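Local coordinates for protein glutamine amido transferase (Methylobacillus flagellatus, PDB 3M3P) that has no function described in detail but belongs to the glutamine amidotransferase family, alpha/beta proteins with a mixed central beta sheet and helices packed on its faces, at residues 4-9 with 51-56; 44-49 with 79-84; 119-124 with 151-156; 144-149 with 159-164. All blocks are in the same frame, centred on the assembly; numbering follows the deposited sequence.

Contact 1 (4-9 with 51-56); sequences KPVMII and GLAMMG
Ile9 lies against Leu52 and Met54 where two parallel strands run together in register, CA of Ile9 lying 4.7 Å from CA of Met54. Its CG1, anti to the carbonyl carbon (chi1 -50°), is carried to CD1 of Leu52 at 3.8 Å, while CB meets CG of Met54. Both backbone polar atoms of Ile9 turn to the same neighbour: its N donates to Ala53 O, and its O receives Met55 N at 3.0 Å in a nearly straight bond (173°). Strands 6-10 and 51-54 are neighbours in the parallel part of the alpha/beta sheet, with helix 68-81 over the face of Met7, Leu52 and Met54, and helix 18-26 over that of Val6, Ile8 and Ala53. Leu52 sends CD1 between Ile9 and selenomethionine Met7; Met7 CE comes within 3.3 Å of Leu52 CD1, a tight fit between side chains that lie side by side and point the same way. Branched and long apolar residues suit these buried positions, since both faces of the sheet are roofed by helices. Gly51 contributes backbone alone: its O accepts from Met7 N at 3.0 Å and lies 3.7 Å from CG1 of Val6. Glycine readily adopts the almost fully stretched backbone found here (phi -169°).

Contact 2 (44-49 with 79-84); sequences AEIRDC and VAQRVP
Arg47 and Val83 mark the closest approach of the two backbones, with CA atoms 7.1 Å apart. The segment 44-49 makes one short 3-10 turn at 46-48, while 79-84 is the end of helix 68-81 and its exit, closed by a Schellman motif in which Arg82 takes a positive phi of 61°. The 3-10 turn is steadied from within: Arg47 N donates to Glu45 OE1 at 2.9 Å, meeting the oxygen from above the carboxylate plane, and Asp48 N donates to Glu45 O. Ile46, with CG1 anti to its backbone N (chi1 -170°), reaches Val83 tip to tip, its CG1 lying 4.1 Å from CG1 of Val83. The other branch, CG2, slides past Gln81 and touches its CG at 4.0 Å. Both beta-branched residues suit the buried side, where Ile46 also meets Met7 and Leu74. Toward the surface, Arg47 and Gln81 cross at about a right angle. The guanidinium and amide planes are only 14° apart, and NH1 of Arg47 makes a weak, long hydrogen bond of 3.5 Å to OE1 of Gln81, which lies at the edge of the guanidinium. These long side chains can keep polar ends near solvent while their methylenes pack together, CD of Arg47 lying 4.0 Å from CB of Gln81. Helix 68-81 links the adjacent parallel strands 51-54 and 85-88, so the loop leading into the first strand here packs against the helix exit of a classical beta-alpha-beta crossover.

Contact 3 (119-124 with 151-156); sequences QHVPQA and VHILRS
Gln119 lies across strand 150-156, touching His152, Ile153 and Arg155. Its N donates to Ile153 O at 2.9 Å, but from well above the carbonyl plane, with a C=O...N angle of only 109°. With CG anti to the carbonyl carbon (chi1 -70°), that methylene sits over one face of the His152 ring, 3.8 Å from its centroid, a CH-pi contact. The amide beyond it is turned nearly parallel to the ring, 18° between planes, and OE1 rests against the methylenes of Arg155, 3.1 Å from CD. A flexible chain with a flat end suits such a place. His120 then centres an inverse gamma turn, its ring stacked on Trp131. Val121, at the N-cap position of helix 122-128, sets CG2 3.8 Å from His152 O and also near CG1 of Val151. Two residues on, Gln123 places CB 3.9 Å from CG2 of Ile153 and lays its amide carbon against CG1 of Val151. Small enough to let the helix come close, Ala124 brings CB to 4.0 Å from CB of Ile153, which Leu128 also meets. The helix start thus packs on the strand by ordinary van der Waals contacts. With a single, poorly directed hydrogen bond across, and His152 NE2 bound mainly to Ala160 O, cohesion probably rests largely on such packing, with apolar surface buried chiefly at Ala124 and Ile153.

Contact 4 (144-149 with 159-164); sequences FSIPPG and CANQAY
Tyr164 is wedged between Phe144 and Pro147, with Ile146 at its root. Its CB lies 4.2 Å from CD1 of Ile146. From CG onward one face of the ring is roofed by proline: CD of Pro147 stands over the ring centre, 3.7 Å from the centroid, in a CH-pi contact, and CG of Pro147 reaches CE1 at 3.8 Å. On the edge of the ring, CD2 meets CE1 of Phe144 at 3.4 Å and CE2 stands over the phenylalanine face, offset toward its rim. The planes are 89° apart, a T-shaped pair. At the tip, OH bonds to Gly92 O in helix 90-98. Tyr164 belongs to sheet strand 161-166, so its ring spans from the sheet to that helix, with the loop after strand 142-144 packed against it. Compact and conformationally restricted, Pro147 presents its C-H groups to the tyrosine face. Asn161 supplies the polar link: ND2 donates to Phe144 O at 2.9 Å, in the carbonyl plane and on a lone pair, and also to a water bound by Ile146 N. A second water joins Phe144 N to Asn161 O, lying over the centre of the phenylalanine face opposite Tyr164.

How the contacts relate
The four contacts fall into two touching pairs. Contacts 1 and 2, centres 11 Å apart, are joined by probable hydrogen bonds from Leu52 N to Pro84 O (2.8 Å) and from Lys4 NZ to Arg47 O (2.9 Å). Contacts 3 and 4, centres 10 Å apart, share neighbouring strands 150-156 and 161-166 and are linked by a probable hydrogen bond between Ser156 OG and Gln162 NE2 (2.8 Å). Contacts 1 and 4 reach the same sheet, yet their nearest atoms stay about 7 Å apart. A possible nucleophile elbow around Cys89 lies by contacts 1 and 4: the side chain of Met54 in contact 1 touches its residues, and Tyr164 in contact 4 lies near without touching.

Contact 1 (4-9 with 51-56)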
loop_
_atom_site.group_PDB
_atom_site.type_symbol
_atom_site.label_atom_id
_atom_site.label_comp_id
_atom_site.label_asym_id
_atom_site.label_seq_id
_atom_site.Cartn_x
_atom_site.Cartn_y
_atom_site.Cartn_z
ATOM N N LYS A 4 6.332 9.824 -18.075
ATOM C CA LYS A 4 6.026 8.401 -18.239
ATOM C C LYS A 4 4.960 8.025 -17.218
ATOM O O LYS A 4 4.895 8.621 -16.151
ATOM C CB LYS A 4 7.235 7.523 -18.077
ATOM C CG LYS A 4 8.263 7.791 -19.155
ATOM C CD LYS A 4 9.369 6.809 -19.163
ATOM C CE LYS A 4 10.442 7.125 -20.206
ATOM N NZ LYS A 4 11.544 6.116 -20.333
ATOM N N PRO A 5 4.068 7.097 -17.579
ATOM C CA PRO A 5 3.014 6.772 -16.643
ATOM C C PRO A 5 3.571 6.146 -15.349
ATOM O O PRO A 5 4.578 5.445 -15.354
ATOM C CB PRO A 5 2.189 5.733 -17.390
ATOM C CG PRO A 5 3.168 5.062 -18.256
ATOM C CD PRO A 5 4.002 6.248 -18.784
ATOM N N VAL A 6 2.857 6.366 -14.266
ATOM C CA VAL A 6 2.997 5.509 -13.072
ATOM C C VAL A 6 2.405 4.153 -13.414
ATOM O O VAL A 6 1.289 4.067 -13.936
ATOM C CB VAL A 6 2.315 6.128 -11.857
ATOM C CG1 VAL A 6 2.282 5.154 -10.657
ATOM C CG2 VAL A 6 3.033 7.463 -11.486
HETATM N N MSE A 7 3.148 3.075 -13.173
HETATM C CA MSE A 7 2.627 1.736 -13.351
HETATM C C MSE A 7 2.011 1.279 -12.042
HETATM O O MSE A 7 2.647 1.350 -11.013
HETATM C CB MSE A 7 3.759 0.841 -13.751
HETATM C CG MSE A 7 3.482 -0.633 -13.618
HETATM SE SE MSE A 7 4.797 -1.913 -14.430
HETATM C CE MSE A 7 6.555 -1.382 -13.591
ATOM N N ILE A 8 0.784 0.822 -12.074
ATOM C CA ILE A 8 0.046 0.342 -10.906
ATOM C C ILE A 8 -0.229 -1.141 -11.103
ATOM O O ILE A 8 -0.872 -1.550 -12.079
ATOM C CB ILE A 8 -1.302 1.088 -10.660
ATOM C CG1 ILE A 8 -1.091 2.597 -10.552
ATOM C CG2 ILE A 8 -2.004 0.489 -9.458
ATOM C CD1 ILE A 8 -2.361 3.398 -10.248
ATOM N N ILE A 9 0.286 -1.948 -10.198
ATOM C CA ILE A 9 0.056 -3.373 -10.202
ATOM C C ILE A 9 -1.129 -3.684 -9.302
ATOM O O ILE A 9 -1.147 -3.364 -8.111
ATOM C CB ILE A 9 1.315 -4.155 -9.685
ATOM C CG1 ILE A 9 2.594 -3.699 -10.408
ATOM C CG2 ILE A 9 1.079 -5.692 -9.755
ATOM C CD1 ILE A 9 2.546 -3.768 -11.909
ATOM N N GLY A 51 7.141 5.742 -11.882
ATOM C CA GLY A 51 7.042 5.227 -10.513
ATOM C C GLY A 51 6.209 3.940 -10.556
ATOM O O GLY A 51 5.548 3.709 -11.552
ATOM N N LEU A 52 6.320 3.099 -9.534
ATOM C CA LEU A 52 5.692 1.807 -9.463
ATOM C C LEU A 52 4.843 1.774 -8.208
ATOM O O LEU A 52 5.358 1.987 -7.119
ATOM C CB LEU A 52 6.735 0.726 -9.429
ATOM C CG LEU A 52 6.229 -0.690 -9.217
ATOM C CD1 LEU A 52 5.431 -1.103 -10.482
ATOM C CD2 LEU A 52 7.389 -1.674 -9.063
ATOM N N ALA A 53 3.557 1.533 -8.313
ATOM C CA ALA A 53 2.646 1.437 -7.184
ATOM C C ALA A 53 2.074 0.028 -7.197
ATOM O O ALA A 53 1.826 -0.550 -8.291
ATOM C CB ALA A 53 1.539 2.447 -7.285
HETATM N N MSE A 54 1.862 -0.571 -6.022
HETATM C CA MSE A 54 1.245 -1.917 -5.932
HETATM C C MSE A 54 0.163 -1.874 -4.899
HETATM O O MSE A 54 0.345 -1.302 -3.826
HETATM C CB MSE A 54 2.312 -2.942 -5.515
HETATM C CG MSE A 54 3.457 -3.085 -6.553
HETATM SE SE MSE A 54 4.762 -4.412 -6.098
HETATM C CE MSE A 54 5.754 -3.323 -4.769
HETATM N N MSE A 55 -0.997 -2.412 -5.221
HETATM C CA MSE A 55 -2.149 -2.500 -4.345
HETATM C C MSE A 55 -2.126 -3.770 -3.533
HETATM O O MSE A 55 -1.119 -4.499 -3.510
HETATM C CB MSE A 55 -3.436 -2.327 -5.162
HETATM C CG MSE A 55 -3.379 -1.205 -6.215
HETATM SE SE MSE A 55 -2.763 0.582 -5.569
HETATM C CE MSE A 55 -3.999 0.811 -4.054
ATOM N N GLY A 56 -3.228 -4.061 -2.850
ATOM C CA GLY A 56 -3.340 -5.297 -2.057
ATOM C C GLY A 56 -3.873 -6.431 -2.906
ATOM O O GLY A 56 -4.286 -6.271 -4.061
#

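Contact 2 (44-49 with 79-84)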
loop_
_atom_site.group_PDB
_atom_site.type_symbol
_atom_site.label_atom_id
_atom_site.label_comp_id
_atom_site.label_asym_id
_atom_site.label_seq_id
_atom_site.Cartn_x
_atom_site.Cartn_y
_atom_site.Cartn_z
ATOM N N ALA A 44 9.575 -5.274 -19.283
ATOM C CA ALA A 44 10.970 -5.693 -19.068
ATOM C C ALA A 44 11.820 -4.592 -18.521
ATOM O O ALA A 44 12.761 -4.854 -17.765
ATOM C CB ALA A 44 11.603 -6.206 -20.360
ATOM N N GLU A 45 11.483 -3.358 -18.885
ATOM C CA GLU A 45 12.270 -2.195 -18.490
ATOM C C GLU A 45 11.470 -1.330 -17.518
ATOM O O GLU A 45 10.558 -0.611 -17.919
ATOM C CB GLU A 45 12.649 -1.428 -19.736
ATOM C CG GLU A 45 13.292 -0.022 -19.599
ATOM C CD GLU A 45 14.548 -0.032 -18.735
ATOM O OE1 GLU A 45 14.446 -0.181 -17.507
ATOM O OE2 GLU A 45 15.657 0.163 -19.309
ATOM N N ILE A 46 11.896 -1.330 -16.285
ATOM C CA ILE A 46 11.295 -0.505 -15.238
ATOM C C ILE A 46 11.309 0.995 -15.601
ATOM O O ILE A 46 10.422 1.762 -15.206
ATOM C CB ILE A 46 11.973 -0.736 -13.877
ATOM C CG1 ILE A 46 11.168 -0.061 -12.734
ATOM C CG2 ILE A 46 13.432 -0.239 -13.867
ATOM C CD1 ILE A 46 9.680 -0.529 -12.514
ATOM N N ARG A 47 12.318 1.435 -16.338
ATOM C CA ARG A 47 12.452 2.833 -16.690
ATOM C C ARG A 47 11.336 3.303 -17.671
ATOM O O ARG A 47 11.250 4.497 -17.970
ATOM C CB ARG A 47 13.816 3.155 -17.250
ATOM C CG ARG A 47 14.984 2.842 -16.305
ATOM C CD ARG A 47 15.330 4.021 -15.497
ATOM N NE ARG A 47 15.577 5.155 -16.381
ATOM C CZ ARG A 47 16.673 5.350 -17.107
ATOM N NH1 ARG A 47 17.738 4.552 -16.994
ATOM N NH2 ARG A 47 16.703 6.407 -17.937
ATOM N N ASP A 48 10.501 2.383 -18.161
ATOM C CA ASP A 48 9.319 2.733 -18.918
ATOM C C ASP A 48 8.263 3.380 -18.032
ATOM O O ASP A 48 7.317 3.936 -18.586
ATOM C CB ASP A 48 8.695 1.470 -19.594
ATOM C CG ASP A 48 9.513 0.889 -20.764
ATOM O OD1 ASP A 48 10.582 1.389 -21.107
ATOM O OD2 ASP A 48 8.946 -0.073 -21.326
ATOM N N CYS A 49 8.440 3.373 -16.716
ATOM C CA CYS A 49 7.452 4.023 -15.828
ATOM C C CYS A 49 8.132 5.097 -14.988
ATOM O O CYS A 49 9.355 5.073 -14.760
ATOM C CB CYS A 49 6.661 3.022 -14.993
ATOM S SG CYS A 49 7.541 2.358 -13.554
ATOM N N VAL A 79 14.232 -0.086 -7.414
ATOM C CA VAL A 79 15.083 0.446 -6.338
ATOM C C VAL A 79 16.474 0.751 -6.860
ATOM O O VAL A 79 17.026 1.829 -6.611
ATOM C CB VAL A 79 15.045 -0.481 -5.091
ATOM C CG1 VAL A 79 16.020 -0.010 -3.988
ATOM C CG2 VAL A 79 13.636 -0.583 -4.540
ATOM N N ALA A 80 17.052 -0.145 -7.659
ATOM C CA ALA A 80 18.375 0.116 -8.260
ATOM C C ALA A 80 18.385 1.338 -9.172
ATOM O O ALA A 80 19.398 2.072 -9.226
ATOM C CB ALA A 80 18.845 -1.130 -9.020
ATOM N N GLN A 81 17.308 1.565 -9.913
ATOM C CA GLN A 81 17.214 2.615 -10.908
ATOM C C GLN A 81 16.627 3.916 -10.350
ATOM O O GLN A 81 16.394 4.869 -11.099
ATOM C CB GLN A 81 16.407 2.133 -12.139
ATOM C CG GLN A 81 17.109 1.060 -12.929
ATOM C CD GLN A 81 18.414 1.598 -13.514
ATOM O OE1 GLN A 81 18.380 2.647 -14.167
ATOM N NE2 GLN A 81 19.533 0.876 -13.293
ATOM N N ARG A 82 16.317 3.926 -9.052
ATOM C CA ARG A 82 15.678 5.081 -8.417
ATOM C C ARG A 82 14.331 5.432 -9.001
ATOM O O ARG A 82 13.968 6.627 -9.107
ATOM C CB ARG A 82 16.620 6.318 -8.398
ATOM C CG ARG A 82 17.880 5.996 -7.574
ATOM C CD ARG A 82 18.823 7.172 -7.347
ATOM N NE ARG A 82 18.121 8.166 -6.551
ATOM C CZ ARG A 82 17.879 8.072 -5.237
ATOM N NH1 ARG A 82 18.353 7.038 -4.507
ATOM N NH2 ARG A 82 17.175 9.048 -4.640
ATOM N N VAL A 83 13.568 4.428 -9.425
ATOM C CA VAL A 83 12.168 4.597 -9.808
ATOM C C VAL A 83 11.398 4.326 -8.489
ATOM O O VAL A 83 11.484 3.230 -7.926
ATOM C CB VAL A 83 11.774 3.581 -10.895
ATOM C CG1 VAL A 83 10.278 3.608 -11.145
ATOM C CG2 VAL A 83 12.562 3.882 -12.178
ATOM N N PRO A 84 10.713 5.359 -7.950
ATOM C CA PRO A 84 10.087 5.168 -6.654
ATOM C C PRO A 84 9.012 4.092 -6.662
ATOM O O PRO A 84 8.268 3.936 -7.632
ATOM C CB PRO A 84 9.476 6.527 -6.354
ATOM C CG PRO A 84 9.155 7.100 -7.694
ATOM C CD PRO A 84 10.277 6.640 -8.562
#

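Contact 3 (119-124 with 151-156)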
loop_
_atom_site.group_PDB
_atom_site.type_symbol
_atom_site.label_atom_id
_atom_site.label_comp_id
_atom_site.label_asym_id
_atom_site.label_seq_id
_atom_site.Cartn_x
_atom_site.Cartn_y
_atom_site.Cartn_z
ATOM N N GLN A 119 6.628 6.038 14.653
ATOM C CA GLN A 119 7.880 5.984 15.364
ATOM C C GLN A 119 8.453 7.377 15.460
ATOM O O GLN A 119 8.192 8.214 14.577
ATOM C CB GLN A 119 8.858 5.055 14.639
ATOM C CG GLN A 119 8.495 3.556 14.710
ATOM C CD GLN A 119 8.541 2.964 16.057
ATOM O OE1 GLN A 119 7.522 2.512 16.492
ATOM N NE2 GLN A 119 9.724 2.844 16.700
ATOM N N HIS A 120 9.164 7.640 16.543
ATOM C CA HIS A 120 9.704 8.991 16.792
ATOM C C HIS A 120 11.011 9.191 16.064
ATOM O O HIS A 120 12.074 9.260 16.705
ATOM C CB HIS A 120 9.800 9.189 18.284
ATOM C CG HIS A 120 8.474 9.241 18.952
ATOM N ND1 HIS A 120 8.321 9.559 20.283
ATOM C CD2 HIS A 120 7.229 9.032 18.468
ATOM C CE1 HIS A 120 7.033 9.532 20.581
ATOM N NE2 HIS A 120 6.346 9.246 19.495
ATOM N N VAL A 121 10.889 9.268 14.741
ATOM C CA VAL A 121 11.979 9.453 13.809
ATOM C C VAL A 121 11.593 10.560 12.816
ATOM O O VAL A 121 10.425 10.751 12.526
ATOM C CB VAL A 121 12.383 8.127 13.113
ATOM C CG1 VAL A 121 12.935 7.133 14.177
ATOM C CG2 VAL A 121 11.266 7.509 12.277
ATOM N N PRO A 122 12.588 11.287 12.325
ATOM C CA PRO A 122 12.267 12.401 11.465
ATOM C C PRO A 122 11.601 11.940 10.172
ATOM O O PRO A 122 10.751 12.647 9.620
ATOM C CB PRO A 122 13.622 13.075 11.211
ATOM C CG PRO A 122 14.691 12.115 11.595
ATOM C CD PRO A 122 14.028 11.225 12.666
ATOM N N GLN A 123 11.860 10.755 9.686
ATOM C CA GLN A 123 11.273 10.211 8.498
ATOM C C GLN A 123 9.750 10.068 8.665
ATOM O O GLN A 123 8.965 10.180 7.682
ATOM C CB GLN A 123 11.871 8.829 8.177
ATOM C CG GLN A 123 13.409 8.831 7.845
ATOM C CD GLN A 123 14.352 8.897 9.062
ATOM O OE1 GLN A 123 13.942 9.050 10.219
ATOM N NE2 GLN A 123 15.691 8.908 8.803
ATOM N N ALA A 124 9.270 9.765 9.880
ATOM C CA ALA A 124 7.823 9.645 10.129
ATOM C C ALA A 124 7.178 11.014 9.990
ATOM O O ALA A 124 6.101 11.162 9.411
ATOM C CB ALA A 124 7.562 9.064 11.511
ATOM N N VAL A 151 13.807 2.338 7.042
ATOM C CA VAL A 151 13.492 3.000 8.323
ATOM C C VAL A 151 12.056 2.738 8.681
ATOM O O VAL A 151 11.127 3.111 7.954
ATOM C CB VAL A 151 13.783 4.559 8.268
ATOM C CG1 VAL A 151 13.335 5.211 9.572
ATOM C CG2 VAL A 151 15.294 4.771 8.031
ATOM N N HIS A 152 11.827 2.067 9.795
ATOM C CA HIS A 152 10.515 1.827 10.385
ATOM C C HIS A 152 9.881 3.136 10.878
ATOM O O HIS A 152 10.473 3.864 11.650
ATOM C CB HIS A 152 10.741 0.872 11.547
ATOM C CG HIS A 152 9.509 0.542 12.311
ATOM N ND1 HIS A 152 9.535 0.367 13.673
ATOM C CD2 HIS A 152 8.254 0.272 11.908
ATOM C CE1 HIS A 152 8.319 0.002 14.084
ATOM N NE2 HIS A 152 7.528 -0.084 13.034
ATOM N N ILE A 153 8.650 3.408 10.411
ATOM C CA ILE A 153 8.016 4.683 10.743
ATOM C C ILE A 153 6.634 4.625 11.401
ATOM O O ILE A 153 6.114 5.669 11.774
ATOM C CB ILE A 153 7.925 5.576 9.503
ATOM C CG1 ILE A 153 7.039 5.012 8.398
ATOM C CG2 ILE A 153 9.330 6.001 8.887
ATOM C CD1 ILE A 153 6.654 6.054 7.313
ATOM N N LEU A 154 6.034 3.451 11.563
ATOM C CA LEU A 154 4.645 3.347 12.047
ATOM C C LEU A 154 4.394 1.982 12.608
ATOM O O LEU A 154 4.845 0.980 12.050
ATOM C CB LEU A 154 3.696 3.690 10.917
ATOM C CG LEU A 154 2.233 3.777 11.147
ATOM C CD1 LEU A 154 1.873 4.932 12.114
ATOM C CD2 LEU A 154 1.478 3.967 9.757
ATOM N N ARG A 155 3.688 1.935 13.753
ATOM C CA ARG A 155 3.328 0.706 14.459
ATOM C C ARG A 155 1.910 0.722 14.998
ATOM O O ARG A 155 1.373 1.756 15.320
ATOM C CB ARG A 155 4.291 0.449 15.646
ATOM C CG ARG A 155 4.338 1.558 16.693
ATOM C CD ARG A 155 5.093 1.132 17.902
ATOM N NE ARG A 155 4.126 0.505 18.755
ATOM C CZ ARG A 155 3.314 1.142 19.583
ATOM N NH1 ARG A 155 2.351 0.457 20.243
ATOM N NH2 ARG A 155 3.404 2.441 19.705
ATOM N N SER A 156 1.338 -0.470 15.153
ATOM C CA SER A 156 0.096 -0.672 15.938
ATOM C C SER A 156 0.362 -1.709 17.005
ATOM O O SER A 156 1.350 -2.414 16.974
ATOM C CB SER A 156 -1.062 -1.109 15.023
ATOM O OG SER A 156 -0.806 -2.453 14.637
#

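Contact 4 (144-149 with 159-164)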
loop_
_atom_site.group_PDB
_atom_site.type_symbol
_atom_site.label_atom_id
_atom_site.label_comp_id
_atom_site.label_asym_id
_atom_site.label_seq_id
_atom_site.Cartn_x
_atom_site.Cartn_y
_atom_site.Cartn_z
ATOM N N PHE A 144 5.075 -7.987 7.133
ATOM C CA PHE A 144 6.452 -7.924 6.641
ATOM C C PHE A 144 7.427 -7.625 7.756
ATOM O O PHE A 144 7.092 -6.864 8.685
ATOM C CB PHE A 144 6.633 -6.917 5.501
ATOM C CG PHE A 144 6.035 -5.545 5.728
ATOM C CD1 PHE A 144 6.608 -4.642 6.613
ATOM C CD2 PHE A 144 4.875 -5.138 5.056
ATOM C CE1 PHE A 144 6.013 -3.379 6.820
ATOM C CE2 PHE A 144 4.323 -3.871 5.260
ATOM C CZ PHE A 144 4.897 -2.994 6.135
ATOM N N SER A 145 8.634 -8.194 7.658
ATOM C CA SER A 145 9.771 -7.629 8.387
ATOM C C SER A 145 10.213 -6.340 7.718
ATOM O O SER A 145 9.942 -6.087 6.546
ATOM C CB SER A 145 10.928 -8.600 8.433
ATOM O OG SER A 145 11.450 -8.882 7.194
ATOM N N ILE A 146 10.893 -5.496 8.496
ATOM C CA ILE A 146 11.434 -4.265 7.955
ATOM C C ILE A 146 12.604 -4.645 7.007
ATOM O O ILE A 146 13.558 -5.291 7.431
ATOM C CB ILE A 146 11.936 -3.315 9.068
ATOM C CG1 ILE A 146 10.804 -2.984 10.073
ATOM C CG2 ILE A 146 12.476 -1.985 8.498
ATOM C CD1 ILE A 146 9.583 -2.332 9.441
ATOM N N PRO A 147 12.552 -4.265 5.712
ATOM C CA PRO A 147 13.609 -4.711 4.833
ATOM C C PRO A 147 14.937 -4.026 5.171
ATOM O O PRO A 147 14.969 -2.926 5.741
ATOM C CB PRO A 147 13.148 -4.280 3.458
ATOM C CG PRO A 147 12.022 -3.356 3.668
ATOM C CD PRO A 147 11.480 -3.514 4.997
ATOM N N PRO A 148 16.065 -4.683 4.847
ATOM C CA PRO A 148 17.364 -4.059 5.076
ATOM C C PRO A 148 17.506 -2.679 4.387
ATOM O O PRO A 148 17.055 -2.434 3.247
ATOM C CB PRO A 148 18.379 -5.108 4.552
ATOM C CG PRO A 148 17.585 -6.183 3.892
ATOM C CD PRO A 148 16.148 -5.980 4.163
ATOM N N GLY A 149 18.057 -1.744 5.177
ATOM C CA GLY A 149 18.277 -0.383 4.747
ATOM C C GLY A 149 17.039 0.491 4.948
ATOM O O GLY A 149 17.136 1.690 4.737
ATOM N N CYS A 159 0.479 -5.202 15.246
ATOM C CA CYS A 159 1.353 -5.280 14.082
ATOM C C CYS A 159 2.344 -4.143 14.178
ATOM O O CYS A 159 2.064 -3.012 13.810
ATOM C CB CYS A 159 0.549 -5.241 12.774
ATOM S SG CYS A 159 1.627 -5.304 11.318
ATOM N N ALA A 160 3.524 -4.436 14.698
ATOM C CA ALA A 160 4.531 -3.415 14.863
ATOM C C ALA A 160 4.919 -2.796 13.526
ATOM O O ALA A 160 5.243 -1.608 13.463
ATOM C CB ALA A 160 5.733 -4.013 15.548
ATOM N N ASN A 161 4.949 -3.572 12.458
ATOM C CA ASN A 161 5.485 -3.155 11.164
ATOM C C ASN A 161 4.408 -2.613 10.251
ATOM O O ASN A 161 4.000 -3.252 9.265
ATOM C CB ASN A 161 6.303 -4.323 10.568
ATOM C CG ASN A 161 7.548 -4.536 11.319
ATOM O OD1 ASN A 161 7.976 -3.638 12.104
ATOM N ND2 ASN A 161 8.183 -5.658 11.074
ATOM N N GLN A 162 3.877 -1.443 10.572
ATOM C CA GLN A 162 2.882 -0.811 9.737
ATOM C C GLN A 162 3.423 -0.090 8.507
ATOM O O GLN A 162 2.737 -0.047 7.463
ATOM C CB GLN A 162 1.938 0.123 10.501
ATOM C CG GLN A 162 1.125 -0.556 11.549
ATOM C CD GLN A 162 0.004 -1.379 10.977
ATOM O OE1 GLN A 162 -0.351 -1.251 9.809
ATOM N NE2 GLN A 162 -0.613 -2.148 11.825
ATOM N N ALA A 163 4.588 0.526 8.565
ATOM C CA ALA A 163 5.135 1.272 7.398
ATOM C C ALA A 163 6.623 1.406 7.576
ATOM O O ALA A 163 7.180 1.433 8.708
ATOM C CB ALA A 163 4.446 2.614 7.205
ATOM N N TYR A 164 7.312 1.510 6.469
ATOM C CA TYR A 164 8.739 1.790 6.432
ATOM C C TYR A 164 9.007 2.643 5.197
ATOM O O TYR A 164 8.236 2.601 4.226
ATOM C CB TYR A 164 9.584 0.481 6.368
ATOM C CG TYR A 164 9.240 -0.368 5.185
ATOM C CD1 TYR A 164 9.789 -0.123 3.897
ATOM C CD2 TYR A 164 8.265 -1.349 5.292
ATOM C CE1 TYR A 164 9.348 -0.832 2.803
ATOM C CE2 TYR A 164 7.842 -2.091 4.190
ATOM C CZ TYR A 164 8.379 -1.824 2.967
ATOM O OH TYR A 164 7.949 -2.497 1.834
HETATM O O HOH W 1 3.550 -5.792 8.333
HETATM O O HOH W 2 11.035 -6.455 11.322
#